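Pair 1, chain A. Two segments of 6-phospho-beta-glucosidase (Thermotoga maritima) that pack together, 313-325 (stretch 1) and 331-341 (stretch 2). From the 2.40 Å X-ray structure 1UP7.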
# COMPACT_ATOMS: atom_id res chain seq x y z
N LYS A 313 15.55 21.19 -11.79
CA LYS A 313 14.56 22.26 -11.69
C LYS A 313 13.19 21.65 -11.50
O LYS A 313 13.00 20.49 -11.84
CB LYS A 313 14.61 23.14 -12.93
CG LYS A 313 16.00 23.79 -13.18
CD LYS A 313 16.07 25.22 -12.67
CE LYS A 313 17.12 25.39 -11.57
NZ LYS A 313 18.20 26.38 -11.90
N ILE A 314 12.26 22.41 -10.93
CA ILE A 314 10.92 21.93 -10.71
C ILE A 314 9.99 22.29 -11.85
O ILE A 314 9.92 23.42 -12.27
CB ILE A 314 10.35 22.45 -9.38
CG1 ILE A 314 11.30 22.10 -8.22
CG2 ILE A 314 8.86 21.99 -9.20
CD1 ILE A 314 11.77 20.65 -8.17
N HIS A 315 9.29 21.28 -12.35
CA HIS A 315 8.22 21.45 -13.33
C HIS A 315 7.01 20.64 -12.94
O HIS A 315 7.15 19.49 -12.53
CB HIS A 315 8.70 21.01 -14.72
CG HIS A 315 9.79 21.87 -15.25
ND1 HIS A 315 9.55 23.13 -15.75
CD2 HIS A 315 11.13 21.71 -15.23
CE1 HIS A 315 10.70 23.69 -16.08
NE2 HIS A 315 11.68 22.85 -15.78
N ILE A 316 5.83 21.24 -13.06
CA ILE A 316 4.61 20.52 -12.79
C ILE A 316 4.17 19.85 -14.06
O ILE A 316 3.94 20.48 -15.07
CB ILE A 316 3.51 21.41 -12.22
CG1 ILE A 316 4.00 22.10 -10.94
CG2 ILE A 316 2.29 20.54 -11.93
CD1 ILE A 316 3.09 23.23 -10.44
N VAL A 317 4.01 18.54 -13.97
CA VAL A 317 4.02 17.70 -15.15
C VAL A 317 3.07 16.52 -14.88
O VAL A 317 2.77 16.23 -13.74
CB VAL A 317 5.52 17.32 -15.34
CG1 VAL A 317 5.84 15.81 -15.31
CG2 VAL A 317 6.15 18.12 -16.49
N ASN A 318 2.53 15.89 -15.93
CA ASN A 318 1.72 14.67 -15.76
C ASN A 318 2.57 13.43 -15.80
O ASN A 318 3.26 13.17 -16.80
CB ASN A 318 0.61 14.53 -16.80
CG ASN A 318 -0.43 15.59 -16.66
OD1 ASN A 318 -1.52 15.37 -16.11
ND2 ASN A 318 -0.09 16.77 -17.14
N THR A 319 2.50 12.65 -14.73
CA THR A 319 3.39 11.52 -14.53
C THR A 319 2.83 10.65 -13.40
O THR A 319 1.87 11.07 -12.71
CB THR A 319 4.79 12.05 -14.21
OG1 THR A 319 5.72 10.98 -14.28
CG2 THR A 319 4.89 12.55 -12.77
N ARG A 320 3.39 9.45 -13.21
CA ARG A 320 2.96 8.57 -12.12
C ARG A 320 3.20 9.19 -10.76
O ARG A 320 4.26 9.73 -10.52
CB ARG A 320 3.67 7.23 -12.15
CG ARG A 320 3.24 6.29 -13.24
CD ARG A 320 3.92 4.92 -13.11
NE ARG A 320 3.49 3.99 -14.13
CZ ARG A 320 4.27 3.02 -14.62
NH1 ARG A 320 5.50 2.85 -14.17
NH2 ARG A 320 3.81 2.18 -15.54
N ASN A 321 2.21 9.10 -9.89
CA ASN A 321 2.25 9.60 -8.53
C ASN A 321 3.57 9.25 -7.84
O ASN A 321 4.28 10.15 -7.36
CB ASN A 321 1.04 9.02 -7.79
CG ASN A 321 0.93 9.46 -6.32
OD1 ASN A 321 1.49 10.49 -5.89
ND2 ASN A 321 0.17 8.67 -5.54
N ASN A 322 3.89 7.95 -7.81
CA ASN A 322 5.05 7.43 -7.08
C ASN A 322 5.31 8.09 -5.72
O ASN A 322 6.44 8.53 -5.44
CB ASN A 322 6.32 7.56 -7.94
CG ASN A 322 6.32 6.63 -9.17
OD1 ASN A 322 7.10 6.83 -10.07
ND2 ASN A 322 5.49 5.61 -9.18
N GLY A 323 4.29 8.20 -4.87
CA GLY A 323 4.54 8.71 -3.52
C GLY A 323 4.51 10.23 -3.35
O GLY A 323 4.71 10.74 -2.25
N SER A 324 4.21 10.95 -4.42
CA SER A 324 4.05 12.40 -4.34
C SER A 324 2.91 12.74 -3.39
O SER A 324 3.03 13.61 -2.53
CB SER A 324 3.76 12.97 -5.72
OG SER A 324 3.35 14.31 -5.65
N ILE A 325 1.80 12.04 -3.59
CA ILE A 325 0.65 12.13 -2.71
C ILE A 325 0.49 10.78 -2.07
O ILE A 325 0.18 9.78 -2.75
CB ILE A 325 -0.64 12.54 -3.51
CG1 ILE A 325 -0.48 13.96 -4.08
CG2 ILE A 325 -1.91 12.42 -2.61
CD1 ILE A 325 -0.66 15.09 -3.01
N ASP A 331 0.53 4.33 -8.87
CA ASP A 331 0.36 4.23 -10.31
C ASP A 331 -0.60 5.26 -10.89
O ASP A 331 -0.72 5.34 -12.11
CB ASP A 331 -0.12 2.82 -10.70
CG ASP A 331 -1.35 2.40 -9.91
OD1 ASP A 331 -2.48 2.81 -10.23
OD2 ASP A 331 -1.27 1.72 -8.87
N TYR A 332 -1.31 6.03 -10.06
CA TYR A 332 -2.15 7.10 -10.64
C TYR A 332 -1.24 8.08 -11.36
O TYR A 332 -0.29 8.60 -10.75
CB TYR A 332 -2.92 7.87 -9.57
CG TYR A 332 -4.26 7.31 -9.10
CD1 TYR A 332 -4.56 5.93 -9.17
CD2 TYR A 332 -5.23 8.17 -8.57
CE1 TYR A 332 -5.81 5.43 -8.73
CE2 TYR A 332 -6.49 7.69 -8.14
CZ TYR A 332 -6.75 6.33 -8.20
OH TYR A 332 -7.94 5.89 -7.73
N VAL A 333 -1.48 8.30 -12.66
CA VAL A 333 -0.89 9.48 -13.31
C VAL A 333 -1.58 10.73 -12.75
O VAL A 333 -2.82 10.83 -12.77
CB VAL A 333 -1.02 9.43 -14.85
CG1 VAL A 333 -0.77 10.80 -15.46
CG2 VAL A 333 -0.05 8.36 -15.45
N LEU A 334 -0.77 11.65 -12.23
CA LEU A 334 -1.24 12.90 -11.69
C LEU A 334 -0.47 14.05 -12.34
O LEU A 334 0.57 13.84 -12.96
CB LEU A 334 -1.00 12.95 -10.17
CG LEU A 334 -1.66 11.84 -9.36
CD1 LEU A 334 -1.20 11.93 -7.90
CD2 LEU A 334 -3.17 11.87 -9.51
N GLU A 335 -0.99 15.26 -12.17
CA GLU A 335 -0.26 16.48 -12.52
C GLU A 335 0.31 17.05 -11.21
O GLU A 335 -0.44 17.48 -10.35
CB GLU A 335 -1.22 17.44 -13.26
CG GLU A 335 -0.60 18.73 -13.77
CD GLU A 335 -1.57 19.54 -14.62
OE1 GLU A 335 -2.32 20.38 -14.08
OE2 GLU A 335 -1.58 19.31 -15.86
N ILE A 336 1.63 17.04 -11.08
CA ILE A 336 2.34 17.22 -9.80
C ILE A 336 3.73 17.81 -10.05
O ILE A 336 4.28 17.63 -11.15
CB ILE A 336 2.48 15.86 -9.01
CG1 ILE A 336 2.97 14.74 -9.96
CG2 ILE A 336 1.15 15.48 -8.32
CD1 ILE A 336 3.21 13.34 -9.27
N PRO A 337 4.31 18.49 -9.06
CA PRO A 337 5.64 19.06 -9.18
C PRO A 337 6.71 17.97 -9.18
O PRO A 337 6.67 17.08 -8.32
CB PRO A 337 5.78 19.90 -7.91
CG PRO A 337 4.36 20.09 -7.42
CD PRO A 337 3.71 18.78 -7.75
N CYS A 338 7.64 18.05 -10.13
CA CYS A 338 8.72 17.07 -10.26
C CYS A 338 10.08 17.73 -10.40
O CYS A 338 10.20 18.84 -10.90
CB CYS A 338 8.50 16.14 -11.47
SG CYS A 338 6.95 15.25 -11.38
N TYR A 339 11.09 17.02 -9.91
CA TYR A 339 12.46 17.45 -10.00
C TYR A 339 12.96 16.91 -11.34
O TYR A 339 12.98 15.71 -11.59
CB TYR A 339 13.26 16.87 -8.85
CG TYR A 339 14.74 17.17 -8.88
CD1 TYR A 339 15.22 18.43 -8.55
CD2 TYR A 339 15.66 16.17 -9.19
CE1 TYR A 339 16.56 18.70 -8.53
CE2 TYR A 339 17.03 16.42 -9.16
CZ TYR A 339 17.47 17.69 -8.84
OH TYR A 339 18.82 17.95 -8.83
N VAL A 340 13.31 17.82 -12.23
CA VAL A 340 13.59 17.44 -13.60
C VAL A 340 15.09 17.66 -13.85
O VAL A 340 15.62 18.77 -13.67
CB VAL A 340 12.70 18.23 -14.60
CG1 VAL A 340 13.12 17.97 -16.04
CG2 VAL A 340 11.23 17.88 -14.43
N ARG A 341 15.78 16.59 -14.22
CA ARG A 341 17.23 16.67 -14.35
C ARG A 341 17.76 15.61 -15.29
O ARG A 341 17.48 14.43 -15.11
CB ARG A 341 17.86 16.52 -12.97
CG ARG A 341 19.34 16.43 -12.91
CD ARG A 341 19.81 16.48 -11.46
NE ARG A 341 21.26 16.37 -11.41
CZ ARG A 341 22.01 16.56 -10.33
NH1 ARG A 341 21.45 16.91 -9.17
NH2 ARG A 341 23.32 16.42 -10.43
O HOH W 1 1.50 20.08 -16.88

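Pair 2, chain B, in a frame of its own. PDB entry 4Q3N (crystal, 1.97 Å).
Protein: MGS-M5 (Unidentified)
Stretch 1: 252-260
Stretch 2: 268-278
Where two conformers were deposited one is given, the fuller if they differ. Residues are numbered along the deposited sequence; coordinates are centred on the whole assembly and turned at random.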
# COMPACT_ATOMS: atom_id res chain seq x y z
N ILE B 252 13.50 9.22 12.28
CA ILE B 252 14.94 9.19 12.57
C ILE B 252 15.61 8.20 11.64
O ILE B 252 15.27 7.00 11.66
CB ILE B 252 15.22 8.79 14.02
CG1 ILE B 252 14.52 9.78 14.96
CG2 ILE B 252 16.76 8.73 14.26
CD1 ILE B 252 14.47 9.32 16.41
N LEU B 253 16.49 8.73 10.80
CA LEU B 253 17.32 7.92 9.87
C LEU B 253 18.78 8.36 9.90
O LEU B 253 19.07 9.54 10.00
CB LEU B 253 16.84 8.06 8.42
CG LEU B 253 15.40 7.55 8.17
CD1 LEU B 253 14.94 8.02 6.82
CD2 LEU B 253 15.29 5.98 8.25
N PRO B 254 19.70 7.40 9.76
CA PRO B 254 21.11 7.77 9.72
C PRO B 254 21.40 8.23 8.30
O PRO B 254 21.14 7.49 7.35
CB PRO B 254 21.84 6.48 10.09
CG PRO B 254 20.88 5.36 9.64
CD PRO B 254 19.48 5.94 9.81
N ILE B 255 21.86 9.47 8.17
CA ILE B 255 22.15 10.07 6.86
C ILE B 255 23.37 10.94 7.02
O ILE B 255 23.79 11.20 8.16
CB ILE B 255 20.98 10.94 6.35
CG1 ILE B 255 20.44 11.83 7.48
CG2 ILE B 255 19.81 10.05 5.95
CD1 ILE B 255 19.61 13.00 6.98
N SER B 256 23.95 11.38 5.90
CA SER B 256 25.02 12.36 5.90
C SER B 256 24.50 13.74 6.27
O SER B 256 23.68 14.30 5.55
CB SER B 256 25.72 12.45 4.53
OG SER B 256 26.30 11.23 4.13
N VAL B 257 25.00 14.30 7.38
CA VAL B 257 24.57 15.63 7.84
C VAL B 257 25.76 16.37 8.37
O VAL B 257 26.78 15.75 8.74
CB VAL B 257 23.50 15.55 8.96
CG1 VAL B 257 22.17 15.15 8.38
CG2 VAL B 257 23.95 14.55 10.06
N LEU B 258 25.63 17.69 8.44
CA LEU B 258 26.73 18.51 8.92
C LEU B 258 26.79 18.38 10.44
O LEU B 258 25.85 18.81 11.13
CB LEU B 258 26.54 19.97 8.52
CG LEU B 258 27.69 20.91 8.94
CD1 LEU B 258 28.98 20.63 8.05
CD2 LEU B 258 27.29 22.40 8.87
N ASN B 259 27.88 17.83 10.97
CA ASN B 259 27.97 17.65 12.43
C ASN B 259 27.74 18.97 13.17
O ASN B 259 26.81 19.07 13.99
CB ASN B 259 29.33 17.09 12.87
CG ASN B 259 29.41 16.95 14.40
OD1 ASN B 259 28.49 16.42 15.02
ND2 ASN B 259 30.47 17.46 15.01
N ASN B 260 28.58 19.96 12.89
CA ASN B 260 28.31 21.32 13.38
C ASN B 260 28.23 21.36 14.91
O ASN B 260 27.40 22.05 15.49
CB ASN B 260 27.00 21.85 12.77
CG ASN B 260 26.83 23.36 12.90
OD1 ASN B 260 27.78 24.09 12.87
ND2 ASN B 260 25.59 23.82 13.02
N GLN B 268 33.08 20.78 11.00
CA GLN B 268 32.87 21.08 9.59
C GLN B 268 33.11 19.86 8.68
O GLN B 268 34.03 19.83 7.85
CB GLN B 268 33.75 22.26 9.19
CG GLN B 268 33.25 23.56 9.79
CD GLN B 268 32.01 24.08 9.06
OE1 GLN B 268 30.97 24.30 9.68
NE2 GLN B 268 32.13 24.29 7.74
N VAL B 269 32.27 18.84 8.87
CA VAL B 269 32.18 17.68 8.01
C VAL B 269 30.76 17.23 7.92
O VAL B 269 29.99 17.38 8.89
CB VAL B 269 32.98 16.46 8.50
CG1 VAL B 269 34.46 16.69 8.38
CG2 VAL B 269 32.61 16.11 9.94
N TYR B 270 30.39 16.67 6.76
CA TYR B 270 29.17 15.92 6.65
C TYR B 270 29.57 14.52 7.02
O TYR B 270 30.66 14.06 6.60
CB TYR B 270 28.59 15.98 5.24
CG TYR B 270 27.50 17.03 5.08
CD1 TYR B 270 27.84 18.40 5.03
CD2 TYR B 270 26.15 16.67 4.97
CE1 TYR B 270 26.86 19.38 4.86
CE2 TYR B 270 25.15 17.65 4.78
CZ TYR B 270 25.52 18.99 4.75
OH TYR B 270 24.56 19.97 4.58
N ILE B 271 28.74 13.86 7.81
CA ILE B 271 29.08 12.52 8.29
C ILE B 271 27.79 11.77 8.69
O ILE B 271 26.78 12.40 8.96
CB ILE B 271 30.09 12.63 9.47
CG1 ILE B 271 30.75 11.29 9.82
CG2 ILE B 271 29.44 13.35 10.66
CD1 ILE B 271 31.92 11.49 10.84
N GLY B 272 27.82 10.44 8.64
CA GLY B 272 26.62 9.64 8.85
C GLY B 272 26.22 9.64 10.34
O GLY B 272 26.96 9.14 11.21
N LEU B 273 25.08 10.28 10.62
CA LEU B 273 24.54 10.38 11.99
C LEU B 273 23.03 10.24 11.92
O LEU B 273 22.42 10.58 10.91
CB LEU B 273 24.92 11.74 12.63
CG LEU B 273 26.43 12.00 12.77
CD1 LEU B 273 26.66 13.50 13.12
CD2 LEU B 273 27.10 11.05 13.83
N PRO B 274 22.41 9.74 13.00
CA PRO B 274 20.94 9.67 12.99
C PRO B 274 20.34 11.09 13.01
O PRO B 274 20.78 11.94 13.77
CB PRO B 274 20.62 8.89 14.28
CG PRO B 274 21.77 9.17 15.21
CD PRO B 274 23.00 9.37 14.30
N ALA B 275 19.35 11.33 12.18
CA ALA B 275 18.78 12.66 12.11
C ALA B 275 17.28 12.57 11.92
O ALA B 275 16.77 11.61 11.35
CB ALA B 275 19.46 13.49 10.96
N VAL B 276 16.58 13.61 12.39
CA VAL B 276 15.15 13.69 12.26
C VAL B 276 14.80 14.39 10.95
O VAL B 276 15.14 15.57 10.76
CB VAL B 276 14.52 14.48 13.46
CG1 VAL B 276 12.98 14.51 13.30
CG2 VAL B 276 14.90 13.82 14.77
N LEU B 277 14.09 13.69 10.07
CA LEU B 277 13.67 14.23 8.76
C LEU B 277 12.17 14.55 8.72
O LEU B 277 11.34 13.73 9.12
CB LEU B 277 13.97 13.24 7.65
CG LEU B 277 15.46 13.10 7.32
CD1 LEU B 277 15.68 11.89 6.39
CD2 LEU B 277 15.88 14.38 6.58
N ASN B 278 11.82 15.70 8.16
CA ASN B 278 10.42 16.02 7.96
C ASN B 278 10.36 16.87 6.67
O ASN B 278 11.33 16.93 5.93
CB ASN B 278 9.82 16.73 9.21
CG ASN B 278 10.44 18.09 9.47
OD1 ASN B 278 10.87 18.76 8.55
ND2 ASN B 278 10.47 18.52 10.75

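The sharpest difference lies where Asn A318 faces Glu A335 in pair 1 and Ser B256 faces Gly B272 in pair 2. In pair 1 the two side chains stand on the same face of the sheet and are long enough to meet: Asn A318 ND2 donates a hydrogen bond to Glu A335 OE2 at 3.2 Å. A water adds to this polar site, donating to Ile A316 O and, weakly, to Glu A335 OE2. In pair 2 the matching glycine has no side chain to offer, and the small Ser B256 finds its hydrogen-bonding partner elsewhere in the structure. On the same face, the ring of Tyr B270 runs past the serine, its CD2 3.5 Å from Ser B256 O, which lies at the ring edge.

The backbones beneath are nearly the same, superposing with an RMSD of 0.5 Å over 14 central residues. Each pair is two antiparallel strands, their directions 148° apart in pair 1 and 140° in pair 2. Hydrogen-bonded and non-hydrogen-bonded pairs alternate. Thus Val A317 N donates to Ile A336 O at 3.0 Å and Ile A336 N to Val A317 O at 3.0 Å; at the matching positions Ile B255 N reaches Leu B273 O at 3.0 Å and Leu B273 N reaches Ile B255 O at 2.9 Å. The ladder ends alike at a matched asparagine: Asn A321 N bonds to Tyr A332 O at 2.7 Å, and Asn B259 N to Val B269 O at 3.0 Å.

Both pairs have a proline at the same place, Pro A337 and Pro B274, whose CA atoms fall together on superposition. It suits a non-hydrogen-bonded position, where its lack of an amide hydrogen costs no bond between these strands, and its ring supplies a compact apolar surface. A matched isoleucine uses that surface: Ile A314 CG2 lies 3.9 Å from Pro A337 CB, and Ile B252 CG2 lies 3.9 Å from Pro B274 CB. Pair 2 places a second proline, Pro B254, where pair 1 has Ile A316, bringing two prolines opposite each other with Pro B254 CA and Pro B274 CA 3.8 Å apart.

On the other face, a small residue lets branched neighbours close in. Cys A338 SG lies 3.7 Å from Thr A319 CG2 and 4.1 Å from Val A317 CG1. The matching Ala B275 CB meets Val B257 CG1 at 4.1 Å and Ile B255 CG1 at 4.0 Å. Thr A319 can turn a methyl to this cluster while its hydroxyl is bonded elsewhere in the structure; Val B257 makes the site wholly apolar. Farther along, His A315 presents its ring edge to Val A340, with CD2 3.9 Å from CB, whereas Leu B253 CD1 meets Leu B277 CD1 at 4.0 Å.

Arg A320 and Val A333 touch only loosely, CG to CG2 at 4.5 Å. Their counterparts pack more closely: Leu B258 CB sits over the face of the Tyr B270 ring, 3.7 Å from CE1, in a CH-pi contact.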